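Local coordinates for hypothetical protein Atu2327 (Agrobacterium tumefaciens, PDB 2O8I) that is of unknown function but probably, as in OHCU decarboxylases, removes the carboxylate of 2-oxo-4-hydroxy-4-carboxy-5-ureidoimidazoline during urate breakdown, at residues 5-10 against 23-28; 12-17 against 42-47; 58-63 against 141-146; 115-120 against 125-130. One frame throughout, in Å; residues are numbered along the deposited sequence.

Interaction 1 of 4, residues 5-10 against 23-28; sequences EEFVAR and ERAYDA
Phe7 and Tyr26 form the aromatic part of this helix-helix contact. Their rings make an offset edge-to-face pair, with the edge of Tyr26 turned to the face of Phe7. The centroids are 5.4 Å apart and the planes meet at 65°. Tyr26 CD2 leads the approach and lies 3.5 Å from Phe7 CG, which sits in the plane of the tyrosine ring. The same Tyr26 CD2 is 3.4 Å from Phe7 CB, the root of the other side chain. Both rings leave their helices with CG anti to the backbone N.

The remaining contacts involve Ala25, Val8 and Glu23. Phe7 CE2 is 4.0 Å from Ala25 CB. Val8 lies one residue on and spreads its two methyls over Glu23. Val8 CG2 is 3.9 Å from Glu23 N, and Val8 CG1 is 3.9 Å from Glu23 OE2. The CB of Glu23 points away from Val8, but the chain bends at chi2 (-94°) and brings the carboxylate back.

No hydrogen bond joins the two segments. The polar ends turn to the N-terminal residues instead: Glu23 OE1 makes a salt bridge with Arg4, and Tyr26 OH bonds to Val2 O.

The axes of 5-10 and 23-27 approach to 9.5 Å at 138°, an oblique crossing that is more antiparallel than parallel. These segments lie on helices 4-11 and 19-27. Ala25 also rests on Leu44 and Gln47 of helix 37-50. Glu5, Ala9 and Arg10 of helix 4-11 pack on the second subunit.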
loop_
_atom_site.group_PDB
_atom_site.type_symbol
_atom_site.label_atom_id
_atom_site.label_comp_id
_atom_site.label_asym_id
_atom_site.label_seq_id
_atom_site.Cartn_x
_atom_site.Cartn_y
_atom_site.Cartn_z
ATOM N N GLU A 5 -20.836 3.602 6.939
ATOM C CA GLU A 5 -20.277 3.329 5.665
ATOM C C GLU A 5 -19.101 4.256 5.529
ATOM O O GLU A 5 -18.042 3.881 5.030
ATOM C CB GLU A 5 -21.319 3.634 4.596
ATOM C CG GLU A 5 -20.964 3.095 3.247
ATOM C CD GLU A 5 -21.061 4.162 2.142
ATOM O OE1 GLU A 5 -22.225 4.541 1.832
ATOM O OE2 GLU A 5 -19.985 4.605 1.596
ATOM N N GLU A 6 -19.287 5.460 6.023
ATOM C CA GLU A 6 -18.293 6.453 5.895
ATOM C C GLU A 6 -17.123 6.226 6.868
ATOM O O GLU A 6 -15.960 6.223 6.471
ATOM C CB GLU A 6 -18.938 7.822 6.015
ATOM C CG GLU A 6 -17.937 8.880 6.385
ATOM C CD GLU A 6 -18.542 10.244 6.752
ATOM O OE1 GLU A 6 -19.855 10.441 6.807
ATOM O OE2 GLU A 6 -17.615 11.088 7.007
ATOM N N PHE A 7 -17.410 5.994 8.123
ATOM C CA PHE A 7 -16.366 5.612 9.068
ATOM C C PHE A 7 -15.492 4.445 8.627
ATOM O O PHE A 7 -14.284 4.471 8.777
ATOM C CB PHE A 7 -17.012 5.248 10.384
ATOM C CG PHE A 7 -16.061 5.057 11.525
ATOM C CD1 PHE A 7 -15.785 6.110 12.400
ATOM C CD2 PHE A 7 -15.540 3.804 11.804
ATOM C CE1 PHE A 7 -14.942 5.935 13.511
ATOM C CE2 PHE A 7 -14.695 3.595 12.935
ATOM C CZ PHE A 7 -14.377 4.671 13.772
ATOM N N VAL A 8 -16.095 3.399 8.106
ATOM C CA VAL A 8 -15.343 2.230 7.742
ATOM C C VAL A 8 -14.573 2.551 6.494
ATOM O O VAL A 8 -13.497 2.015 6.274
ATOM C CB VAL A 8 -16.288 1.019 7.537
ATOM C CG1 VAL A 8 -15.583 -0.142 6.838
ATOM C CG2 VAL A 8 -16.863 0.596 8.915
ATOM N N ALA A 9 -15.068 3.495 5.707
ATOM C CA ALA A 9 -14.439 3.756 4.472
ATOM C C ALA A 9 -13.119 4.529 4.472
ATOM O O ALA A 9 -12.111 3.959 4.109
ATOM C CB ALA A 9 -15.401 4.387 3.496
ATOM N N ARG A 10 -12.997 5.767 4.926
ATOM C CA ARG A 10 -12.448 6.233 6.163
ATOM C C ARG A 10 -11.289 5.602 6.883
ATOM O O ARG A 10 -10.142 5.996 6.654
ATOM C CB ARG A 10 -13.312 7.119 7.001
ATOM C CG ARG A 10 -12.692 8.465 7.079
ATOM C CD ARG A 10 -13.505 9.380 6.356
ATOM N NE ARG A 10 -14.210 10.361 7.177
ATOM C CZ ARG A 10 -13.726 11.446 7.842
ATOM N NH1 ARG A 10 -12.425 11.722 7.980
ATOM N NH2 ARG A 10 -14.616 12.266 8.424
ATOM N N GLU A 23 -15.171 -1.607 11.628
ATOM C CA GLU A 23 -16.572 -2.029 11.853
ATOM C C GLU A 23 -16.857 -2.132 13.360
ATOM O O GLU A 23 -17.809 -1.531 13.872
ATOM C CB GLU A 23 -16.845 -3.420 11.284
ATOM C CG GLU A 23 -16.499 -3.673 9.846
ATOM C CD GLU A 23 -17.681 -3.446 8.951
ATOM O OE1 GLU A 23 -18.814 -3.250 9.502
ATOM O OE2 GLU A 23 -17.492 -3.449 7.694
ATOM N N ARG A 24 -16.036 -2.889 14.078
ATOM C CA ARG A 24 -16.249 -3.061 15.502
ATOM C C ARG A 24 -16.090 -1.767 16.245
ATOM O O ARG A 24 -16.877 -1.489 17.162
ATOM C CB ARG A 24 -15.288 -4.070 16.080
ATOM C CG ARG A 24 -15.518 -5.440 15.531
ATOM C CD ARG A 24 -14.570 -6.416 16.183
ATOM N NE ARG A 24 -14.700 -7.680 15.484
ATOM C CZ ARG A 24 -13.829 -8.674 15.577
ATOM N NH1 ARG A 24 -12.735 -8.530 16.327
ATOM N NH2 ARG A 24 -14.055 -9.798 14.887
ATOM N N ALA A 25 -15.086 -0.960 15.884
ATOM C CA ALA A 25 -14.949 0.370 16.520
ATOM C C ALA A 25 -16.236 1.172 16.337
ATOM O O ALA A 25 -16.609 1.938 17.232
ATOM C CB ALA A 25 -13.778 1.138 15.973
ATOM N N TYR A 26 -16.893 1.001 15.185
ATOM C CA TYR A 26 -18.074 1.784 14.919
ATOM C C TYR A 26 -19.216 1.339 15.842
ATOM O O TYR A 26 -19.959 2.181 16.381
ATOM C CB TYR A 26 -18.501 1.749 13.439
ATOM C CG TYR A 26 -19.561 2.825 13.146
ATOM C CD1 TYR A 26 -20.945 2.569 13.341
ATOM C CD2 TYR A 26 -19.195 4.102 12.743
ATOM C CE1 TYR A 26 -21.901 3.538 13.092
ATOM C CE2 TYR A 26 -20.170 5.102 12.501
ATOM C CZ TYR A 26 -21.510 4.808 12.678
ATOM O OH TYR A 26 -22.469 5.763 12.422
ATOM N N ASP A 27 -19.325 0.018 16.038
ATOM C CA ASP A 27 -20.321 -0.553 16.926
ATOM C C ASP A 27 -20.033 -0.290 18.391
ATOM O O ASP A 27 -20.954 -0.353 19.204
ATOM C CB ASP A 27 -20.562 -2.033 16.619
ATOM C CG ASP A 27 -21.192 -2.241 15.229
ATOM O OD1 ASP A 27 -21.837 -1.300 14.702
ATOM O OD2 ASP A 27 -21.044 -3.336 14.653
ATOM N N ALA A 28 -18.799 0.062 18.726
ATOM C CA ALA A 28 -18.467 0.534 20.073
ATOM C C ALA A 28 -18.712 2.026 20.286
ATOM O O ALA A 28 -18.415 2.572 21.371
ATOM C CB ALA A 28 -17.021 0.203 20.419
#

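Interaction 2 of 4, residues 12-17 against 42-47; sequences GGVFEH and GALCAQ
Phe15 and Leu44 carry this buried contact of the all-helical OHCU decarboxylase fold. It joins the loop between helices 4-11 and 19-27 to helix 37-50. The two side chains point in opposite directions and slide past each other. The side of the Phe15 ring therefore meets the base of the leucine: Phe15 CE1 is 3.7 Å from Leu44 CB. CG of Phe15 lies beside its backbone N and anti to the carbonyl carbon (chi1 -72°), and the ring projects from the loop toward the helix.

Val14 approaches differently. It crosses Leu44 at about a right angle and meets one methyl of its fork. Leu44 CD1 is 4.1 Å from Val14 CG1 and equally far from Val14 CB. Leu44 is thus touched at both ends, by Phe15 at CB and by Val14 at CD1. With CG1 of the valine anti to the backbone N (chi1 165°), this methyl is the one that meets the leucine.

All four touching residues are buried, and the contact is purely apolar. No hydrogen bond crosses it. The backbones stay well apart, with 8.5 Å between the CA atoms of Phe15 and Leu44, so the contact is made mainly by side chains. Around them, Phe15 also meets the ring of Phe48 and touches Val150 and Ala154 of helix 139-161. The loop is tied to that long helix by the salt bridge of Glu16 with Arg157.

Cys45 completes the contact at the rim of the aromatic ring: its SG lies near the ring plane, 4.3 Å from Phe15 CZ.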
loop_
_atom_site.group_PDB
_atom_site.type_symbol
_atom_site.label_atom_id
_atom_site.label_comp_id
_atom_site.label_asym_id
_atom_site.label_seq_id
_atom_site.Cartn_x
_atom_site.Cartn_y
_atom_site.Cartn_z
ATOM N N GLY A 12 -11.191 2.088 7.633
ATOM C CA GLY A 12 -11.029 0.672 7.324
ATOM C C GLY A 12 -9.615 0.222 6.947
ATOM O O GLY A 12 -9.251 -0.911 7.251
ATOM N N GLY A 13 -8.834 1.104 6.288
ATOM C CA GLY A 13 -7.485 0.803 5.845
ATOM C C GLY A 13 -6.381 1.154 6.833
ATOM O O GLY A 13 -5.205 0.926 6.553
ATOM N N VAL A 14 -6.708 1.745 7.967
ATOM C CA VAL A 14 -5.650 2.218 8.854
ATOM C C VAL A 14 -4.855 1.005 9.372
ATOM O O VAL A 14 -3.638 1.056 9.563
ATOM C CB VAL A 14 -6.240 3.101 10.025
ATOM C CG1 VAL A 14 -5.237 3.294 11.164
ATOM C CG2 VAL A 14 -6.721 4.437 9.487
ATOM N N PHE A 15 -5.568 -0.070 9.645
ATOM C CA PHE A 15 -4.974 -1.372 9.801
ATOM C C PHE A 15 -5.233 -1.983 8.443
ATOM O O PHE A 15 -6.367 -2.233 8.047
ATOM C CB PHE A 15 -5.652 -2.165 10.948
ATOM C CG PHE A 15 -5.314 -1.639 12.314
ATOM C CD1 PHE A 15 -5.902 -0.488 12.801
ATOM C CD2 PHE A 15 -4.374 -2.248 13.086
ATOM C CE1 PHE A 15 -5.575 0.043 14.082
ATOM C CE2 PHE A 15 -4.027 -1.742 14.345
ATOM C CZ PHE A 15 -4.647 -0.588 14.839
ATOM N N GLU A 16 -4.153 -2.188 7.718
ATOM C CA GLU A 16 -4.204 -2.556 6.344
ATOM C C GLU A 16 -5.090 -3.776 6.096
ATOM O O GLU A 16 -5.007 -4.736 6.830
ATOM C CB GLU A 16 -2.778 -2.795 5.868
ATOM C CG GLU A 16 -2.697 -2.778 4.387
ATOM C CD GLU A 16 -2.332 -1.424 3.862
ATOM O OE1 GLU A 16 -1.898 -0.574 4.637
ATOM O OE2 GLU A 16 -2.432 -1.218 2.670
ATOM N N HIS A 17 -5.943 -3.715 5.067
ATOM C CA HIS A 17 -6.851 -4.803 4.724
ATOM C C HIS A 17 -7.628 -5.334 5.931
ATOM O O HIS A 17 -8.143 -6.471 5.892
ATOM C CB HIS A 17 -6.124 -5.946 3.988
ATOM C CG HIS A 17 -5.435 -5.507 2.725
ATOM N ND1 HIS A 17 -4.072 -5.362 2.645
ATOM C CD2 HIS A 17 -5.921 -5.129 1.516
ATOM C CE1 HIS A 17 -3.740 -4.919 1.442
ATOM N NE2 HIS A 17 -4.843 -4.765 0.737
ATOM N N GLY A 42 -7.026 5.602 19.595
ATOM C CA GLY A 42 -7.316 4.904 20.825
ATOM C C GLY A 42 -8.423 3.878 20.548
ATOM O O GLY A 42 -8.350 2.724 21.014
ATOM N N ALA A 43 -9.429 4.293 19.762
ATOM C CA ALA A 43 -10.616 3.487 19.496
ATOM C C ALA A 43 -10.274 2.288 18.631
ATOM O O ALA A 43 -10.697 1.169 18.923
ATOM C CB ALA A 43 -11.689 4.323 18.848
ATOM N N LEU A 44 -9.481 2.521 17.588
ATOM C CA LEU A 44 -9.032 1.447 16.705
ATOM C C LEU A 44 -8.078 0.458 17.404
ATOM O O LEU A 44 -8.282 -0.771 17.297
ATOM C CB LEU A 44 -8.434 2.017 15.414
ATOM C CG LEU A 44 -9.397 2.857 14.556
ATOM C CD1 LEU A 44 -8.698 3.301 13.273
ATOM C CD2 LEU A 44 -10.735 2.130 14.211
ATOM N N CYS A 45 -7.079 0.959 18.143
ATOM C CA CYS A 45 -6.217 0.073 18.931
ATOM C C CYS A 45 -7.016 -0.782 19.903
ATOM O O CYS A 45 -6.727 -1.979 20.069
ATOM C CB CYS A 45 -5.119 0.837 19.659
ATOM S SG CYS A 45 -3.941 1.497 18.476
ATOM N N ALA A 46 -8.026 -0.186 20.533
ATOM C CA ALA A 46 -8.871 -0.927 21.443
ATOM C C ALA A 46 -9.427 -2.176 20.785
ATOM O O ALA A 46 -9.365 -3.255 21.376
ATOM C CB ALA A 46 -9.991 -0.063 22.007
ATOM N N GLN A 47 -9.954 -2.060 19.574
ATOM C CA GLN A 47 -10.439 -3.252 18.892
ATOM C C GLN A 47 -9.306 -4.208 18.495
ATOM O O GLN A 47 -9.501 -5.434 18.461
ATOM C CB GLN A 47 -11.247 -2.898 17.655
ATOM C CG GLN A 47 -12.436 -2.044 17.883
ATOM C CD GLN A 47 -13.382 -2.615 18.926
ATOM O OE1 GLN A 47 -13.881 -1.878 19.756
ATOM N NE2 GLN A 47 -13.627 -3.928 18.882
#

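Interaction 3 of 4, residues 58-63 against 141-146; sequences GVLRAH and QEFATA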
loop_
_atom_site.group_PDB
_atom_site.type_symbol
_atom_site.label_atom_id
_atom_site.label_comp_id
_atom_site.label_asym_id
_atom_site.label_seq_id
_atom_site.Cartn_x
_atom_site.Cartn_y
_atom_site.Cartn_z
ATOM N N GLY A 58 -3.720 -12.339 11.561
ATOM C CA GLY A 58 -4.223 -11.940 10.237
ATOM C C GLY A 58 -3.847 -10.504 9.862
ATOM O O GLY A 58 -3.567 -10.197 8.703
ATOM N N VAL A 59 -3.811 -9.618 10.847
ATOM C CA VAL A 59 -3.519 -8.215 10.578
ATOM C C VAL A 59 -2.065 -8.102 10.209
ATOM O O VAL A 59 -1.723 -7.387 9.272
ATOM C CB VAL A 59 -3.831 -7.325 11.806
ATOM C CG1 VAL A 59 -3.243 -5.937 11.662
ATOM C CG2 VAL A 59 -5.355 -7.292 12.091
ATOM N N LEU A 60 -1.210 -8.816 10.933
ATOM C CA LEU A 60 0.235 -8.779 10.669
ATOM C C LEU A 60 0.514 -9.269 9.273
ATOM O O LEU A 60 1.299 -8.680 8.542
ATOM C CB LEU A 60 0.967 -9.668 11.658
ATOM C CG LEU A 60 1.554 -9.078 12.946
ATOM C CD1 LEU A 60 0.846 -7.883 13.470
ATOM C CD2 LEU A 60 1.631 -10.147 14.002
ATOM N N ARG A 61 -0.146 -10.362 8.912
ATOM C CA ARG A 61 0.084 -10.981 7.640
ATOM C C ARG A 61 -0.423 -10.148 6.479
ATOM O O ARG A 61 0.072 -10.286 5.388
ATOM C CB ARG A 61 -0.548 -12.372 7.621
ATOM C CG ARG A 61 0.179 -13.351 8.515
ATOM C CD ARG A 61 -0.367 -14.735 8.369
ATOM N NE ARG A 61 0.597 -15.717 8.866
ATOM C CZ ARG A 61 0.278 -16.930 9.330
ATOM N NH1 ARG A 61 -0.987 -17.301 9.367
ATOM N NH2 ARG A 61 1.228 -17.759 9.771
ATOM N N ALA A 62 -1.409 -9.290 6.708
ATOM C CA ALA A 62 -1.977 -8.468 5.623
ATOM C C ALA A 62 -1.144 -7.200 5.409
ATOM O O ALA A 62 -1.222 -6.566 4.358
ATOM C CB ALA A 62 -3.441 -8.100 5.927
ATOM N N HIS A 63 -0.358 -6.828 6.415
ATOM C CA HIS A 63 0.420 -5.619 6.349
ATOM C C HIS A 63 1.464 -5.618 5.203
ATOM O O HIS A 63 2.116 -6.626 4.935
ATOM C CB HIS A 63 1.085 -5.391 7.685
ATOM C CG HIS A 63 1.540 -3.994 7.883
ATOM N ND1 HIS A 63 0.779 -3.056 8.539
ATOM C CD2 HIS A 63 2.665 -3.356 7.483
ATOM C CE1 HIS A 63 1.425 -1.902 8.563
ATOM N NE2 HIS A 63 2.575 -2.058 7.938
ATOM N N GLN A 141 8.353 -12.783 21.154
ATOM C CA GLN A 141 8.926 -11.430 21.203
ATOM C C GLN A 141 8.570 -10.623 19.950
ATOM O O GLN A 141 8.067 -9.493 20.061
ATOM C CB GLN A 141 10.433 -11.461 21.369
ATOM C CG GLN A 141 10.920 -12.269 22.544
ATOM C CD GLN A 141 12.432 -12.496 22.496
ATOM O OE1 GLN A 141 12.979 -13.141 21.582
ATOM N NE2 GLN A 141 13.114 -11.953 23.479
ATOM N N GLU A 142 8.799 -11.214 18.775
ATOM C CA GLU A 142 8.437 -10.609 17.491
ATOM C C GLU A 142 6.955 -10.338 17.313
ATOM O O GLU A 142 6.563 -9.438 16.578
ATOM C CB GLU A 142 8.902 -11.457 16.321
ATOM C CG GLU A 142 10.294 -11.266 16.085
ATOM C CD GLU A 142 10.656 -9.802 15.987
ATOM O OE1 GLU A 142 10.342 -9.201 14.920
ATOM O OE2 GLU A 142 11.281 -9.294 16.974
ATOM N N PHE A 143 6.130 -11.131 17.958
ATOM C CA PHE A 143 4.718 -10.890 17.878
ATOM C C PHE A 143 4.395 -9.671 18.725
ATOM O O PHE A 143 3.635 -8.812 18.288
ATOM C CB PHE A 143 3.943 -12.110 18.330
ATOM C CG PHE A 143 2.506 -12.065 17.980
ATOM C CD1 PHE A 143 2.070 -12.548 16.759
ATOM C CD2 PHE A 143 1.578 -11.568 18.889
ATOM C CE1 PHE A 143 0.724 -12.529 16.416
ATOM C CE2 PHE A 143 0.234 -11.526 18.563
ATOM C CZ PHE A 143 -0.204 -12.015 17.317
ATOM N N ALA A 144 5.009 -9.561 19.900
ATOM C CA ALA A 144 4.876 -8.338 20.689
ATOM C C ALA A 144 5.377 -7.102 19.898
ATOM O O ALA A 144 4.653 -6.127 19.765
ATOM C CB ALA A 144 5.598 -8.464 22.054
ATOM N N THR A 145 6.594 -7.163 19.360
ATOM C CA THR A 145 7.165 -6.053 18.600
ATOM C C THR A 145 6.325 -5.681 17.373
ATOM O O THR A 145 6.002 -4.505 17.205
ATOM C CB THR A 145 8.606 -6.364 18.179
ATOM O OG1 THR A 145 9.383 -6.467 19.345
ATOM C CG2 THR A 145 9.230 -5.259 17.340
ATOM N N ALA A 146 5.973 -6.674 16.541
ATOM C CA ALA A 146 5.237 -6.444 15.294
ATOM C C ALA A 146 3.906 -5.811 15.563
ATOM O O ALA A 146 3.559 -4.861 14.897
ATOM C CB ALA A 146 5.048 -7.713 14.515
#
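Leu60 is the one residue of 58-63 that touches 141-146, and it meets two partners there. The closer approach is to Phe143. The methyl CD2 of Leu60 lies 3.5 Å from Phe143 CE1 and 3.7 Å from Phe143 CD1, so it lies against the CD1-CE1 side of the ring. The two side chains cross at a slant. The CB of Phe143 does not point at the other helix. Its ring gets there because CG stands anti to the backbone N (chi1 -166°).

The second partner is Ala146, one turn further along. Ala146 CB is 4.1 Å from Leu60 CG. The CA atoms of these two residues are 7.2 Å apart, consistent with the small size of alanine. Leu60 is buried, also touching Thr147 and Val150 of helix 139-161.

The outer side is looser. Phe143 is partly exposed and lies against Glu53, Arg56 and Leu57 of helix 53-62. The solvent side is lined by exposed residues such as Arg61, whose NE bonds to Gly112 O.

No hydrogen bond crosses between the segments. This is apolar helix-to-helix packing, in which one leucine fits against an aromatic and an alanine, joining helix 53-62 to the long helix 139-161 of the all-helical OHCU decarboxylase fold.

Interaction 4 of 4, residues 115-120 against 125-130; sequences FIIAVK and HDILSA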
loop_
_atom_site.group_PDB
_atom_site.type_symbol
_atom_site.label_atom_id
_atom_site.label_comp_id
_atom_site.label_asym_id
_atom_site.label_seq_id
_atom_site.Cartn_x
_atom_site.Cartn_y
_atom_site.Cartn_z
ATOM N N PHE A 115 8.143 -8.240 7.684
ATOM C CA PHE A 115 8.884 -7.413 8.608
ATOM C C PHE A 115 8.172 -6.069 8.667
ATOM O O PHE A 115 8.059 -5.347 7.669
ATOM C CB PHE A 115 10.312 -7.261 8.109
ATOM C CG PHE A 115 11.166 -6.400 8.982
ATOM C CD1 PHE A 115 11.456 -6.783 10.279
ATOM C CD2 PHE A 115 11.701 -5.195 8.487
ATOM C CE1 PHE A 115 12.239 -5.982 11.107
ATOM C CE2 PHE A 115 12.518 -4.388 9.292
ATOM C CZ PHE A 115 12.771 -4.770 10.627
ATOM N N ILE A 116 7.641 -5.750 9.837
ATOM C CA ILE A 116 6.812 -4.580 9.984
ATOM C C ILE A 116 7.560 -3.582 10.878
ATOM O O ILE A 116 8.044 -3.919 11.997
ATOM C CB ILE A 116 5.500 -4.957 10.625
ATOM C CG1 ILE A 116 4.698 -5.869 9.706
ATOM C CG2 ILE A 116 4.691 -3.694 11.015
ATOM C CD1 ILE A 116 3.519 -6.581 10.448
ATOM N N ILE A 117 7.682 -2.357 10.372
ATOM C CA ILE A 117 8.415 -1.356 11.106
ATOM C C ILE A 117 7.924 0.042 10.749
ATOM O O ILE A 117 7.771 0.357 9.576
ATOM C CB ILE A 117 9.959 -1.525 10.897
ATOM C CG1 ILE A 117 10.713 -0.630 11.889
ATOM C CG2 ILE A 117 10.381 -1.364 9.412
ATOM C CD1 ILE A 117 12.200 -0.702 11.717
ATOM N N ALA A 118 7.616 0.852 11.764
ATOM C CA ALA A 118 7.330 2.272 11.552
ATOM C C ALA A 118 8.637 2.939 11.125
ATOM O O ALA A 118 9.689 2.727 11.732
ATOM C CB ALA A 118 6.818 2.903 12.801
ATOM N N VAL A 119 8.548 3.765 10.101
ATOM C CA VAL A 119 9.703 4.175 9.349
ATOM C C VAL A 119 9.893 5.711 9.357
ATOM O O VAL A 119 10.953 6.205 8.934
ATOM C CB VAL A 119 9.521 3.571 7.928
ATOM C CG1 VAL A 119 9.738 4.577 6.817
ATOM C CG2 VAL A 119 10.277 2.263 7.788
ATOM N N LYS A 120 8.899 6.463 9.851
ATOM C CA LYS A 120 9.023 7.920 9.962
ATOM C C LYS A 120 10.319 8.279 10.688
ATOM O O LYS A 120 10.589 7.776 11.776
ATOM C CB LYS A 120 7.797 8.583 10.635
ATOM C CG LYS A 120 7.983 10.085 10.899
ATOM C CD LYS A 120 6.699 10.987 10.889
ATOM C CE LYS A 120 5.833 10.909 9.590
ATOM N NZ LYS A 120 6.606 11.102 8.310
ATOM N N HIS A 125 20.234 2.667 7.691
ATOM C CA HIS A 125 20.895 2.024 8.820
ATOM C C HIS A 125 19.959 1.641 9.955
ATOM O O HIS A 125 20.040 0.502 10.443
ATOM C CB HIS A 125 22.051 2.863 9.339
ATOM C CG HIS A 125 23.191 2.900 8.387
ATOM N ND1 HIS A 125 23.832 1.746 7.954
ATOM C CD2 HIS A 125 23.778 3.937 7.744
ATOM C CE1 HIS A 125 24.768 2.085 7.085
ATOM N NE2 HIS A 125 24.758 3.405 6.943
ATOM N N ASP A 126 19.066 2.559 10.354
ATOM C CA ASP A 126 18.108 2.265 11.423
ATOM C C ASP A 126 17.355 0.982 11.144
ATOM O O ASP A 126 17.067 0.210 12.059
ATOM C CB ASP A 126 17.098 3.393 11.617
ATOM C CG ASP A 126 17.757 4.699 11.989
ATOM O OD1 ASP A 126 18.702 4.673 12.790
ATOM O OD2 ASP A 126 17.346 5.755 11.453
ATOM N N ILE A 127 17.048 0.764 9.868
ATOM C CA ILE A 127 16.226 -0.365 9.472
ATOM C C ILE A 127 17.012 -1.677 9.497
ATOM O O ILE A 127 16.533 -2.698 10.070
ATOM C CB ILE A 127 15.554 -0.114 8.095
ATOM C CG1 ILE A 127 14.322 0.777 8.315
ATOM C CG2 ILE A 127 15.150 -1.452 7.437
ATOM C CD1 ILE A 127 14.042 1.691 7.177
ATOM N N LEU A 128 18.205 -1.639 8.885
ATOM C CA LEU A 128 19.138 -2.748 8.961
ATOM C C LEU A 128 19.415 -3.141 10.424
ATOM O O LEU A 128 19.499 -4.332 10.759
ATOM C CB LEU A 128 20.410 -2.391 8.210
ATOM C CG LEU A 128 20.116 -2.197 6.712
ATOM C CD1 LEU A 128 21.317 -1.670 5.900
ATOM C CD2 LEU A 128 19.605 -3.517 6.137
ATOM N N SER A 129 19.505 -2.145 11.298
ATOM C CA SER A 129 19.821 -2.409 12.694
ATOM C C SER A 129 18.685 -3.208 13.331
ATOM O O SER A 129 18.917 -4.228 13.991
ATOM C CB SER A 129 20.061 -1.091 13.453
ATOM O OG SER A 129 20.044 -1.265 14.857
ATOM N N ALA A 130 17.465 -2.730 13.105
ATOM C CA ALA A 130 16.263 -3.374 13.583
ATOM C C ALA A 130 16.112 -4.793 13.004
ATOM O O ALA A 130 15.803 -5.705 13.752
ATOM C CB ALA A 130 15.065 -2.507 13.319
#
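Residues 115-118 run extended beside helix 124-135, and the chain bends at Val119, where psi falls to -10°. Phe115, Ile117 and Val119 touch the helix, while the alternate residues Ile116 and Ala118 do not. This strand-like alternation lies in the loop between helices 94-111 and 124-135 of the all-helical OHCU decarboxylase fold. The nearest CA atoms, those of Val119 and Ile127, are 7.9 Å apart, and no hydrogen bond links the two segments.

Ala130 receives two side chains on one methyl. Ile117 CD1 is 3.7 Å from Ala130 CB. It gets there by a fully stretched chain, with CG1 anti to the backbone N (chi1 -169°) and CD1 continuing the line (chi2 -178°). Phe115 brings the end of its ring, with Phe115 CZ 4.2 Å from Ala130 CB. Phe115 CE2 lies 4.4 Å from Ile127 CG2.

Ile127 spans the row and is touched by all three loop residues. Ile127 CG1 is 4.3 Å from Ile117 CD1.

On the other flank of the loop, Ile116 packs on His63 and on Gln149 and Ile153 of helix 139-161. The second subunit reaches Val119 through Leu76 of that neighbouring chain. Phe115 also forms an edge-to-face pair with Tyr107.

At the far end of the row the side chains of Val119 and Ile127 slant across one another, with Val119 CG2 3.9 Å from Ile127 CD1.

How the interactions relate
Interactions 2, 3 and 4 are buried, while interaction 1 is partly exposed and lies furthest from the centre of the chain. Interaction 1 alone has an aromatic pair, and a carboxylate also takes part in it. The other three are wholly or almost wholly contacts of apolar side chains. Neighbouring contacts share elements: the 42-47 helix of interaction 2 backs interaction 1, and helix 139-161 borders interactions 2, 3 and 4. Interactions 1 and 4 stand on opposite sides of the chain's centre, about 30 Å apart between centres. Interactions 1, 2 and 4 reach the second subunit; interaction 3 does not.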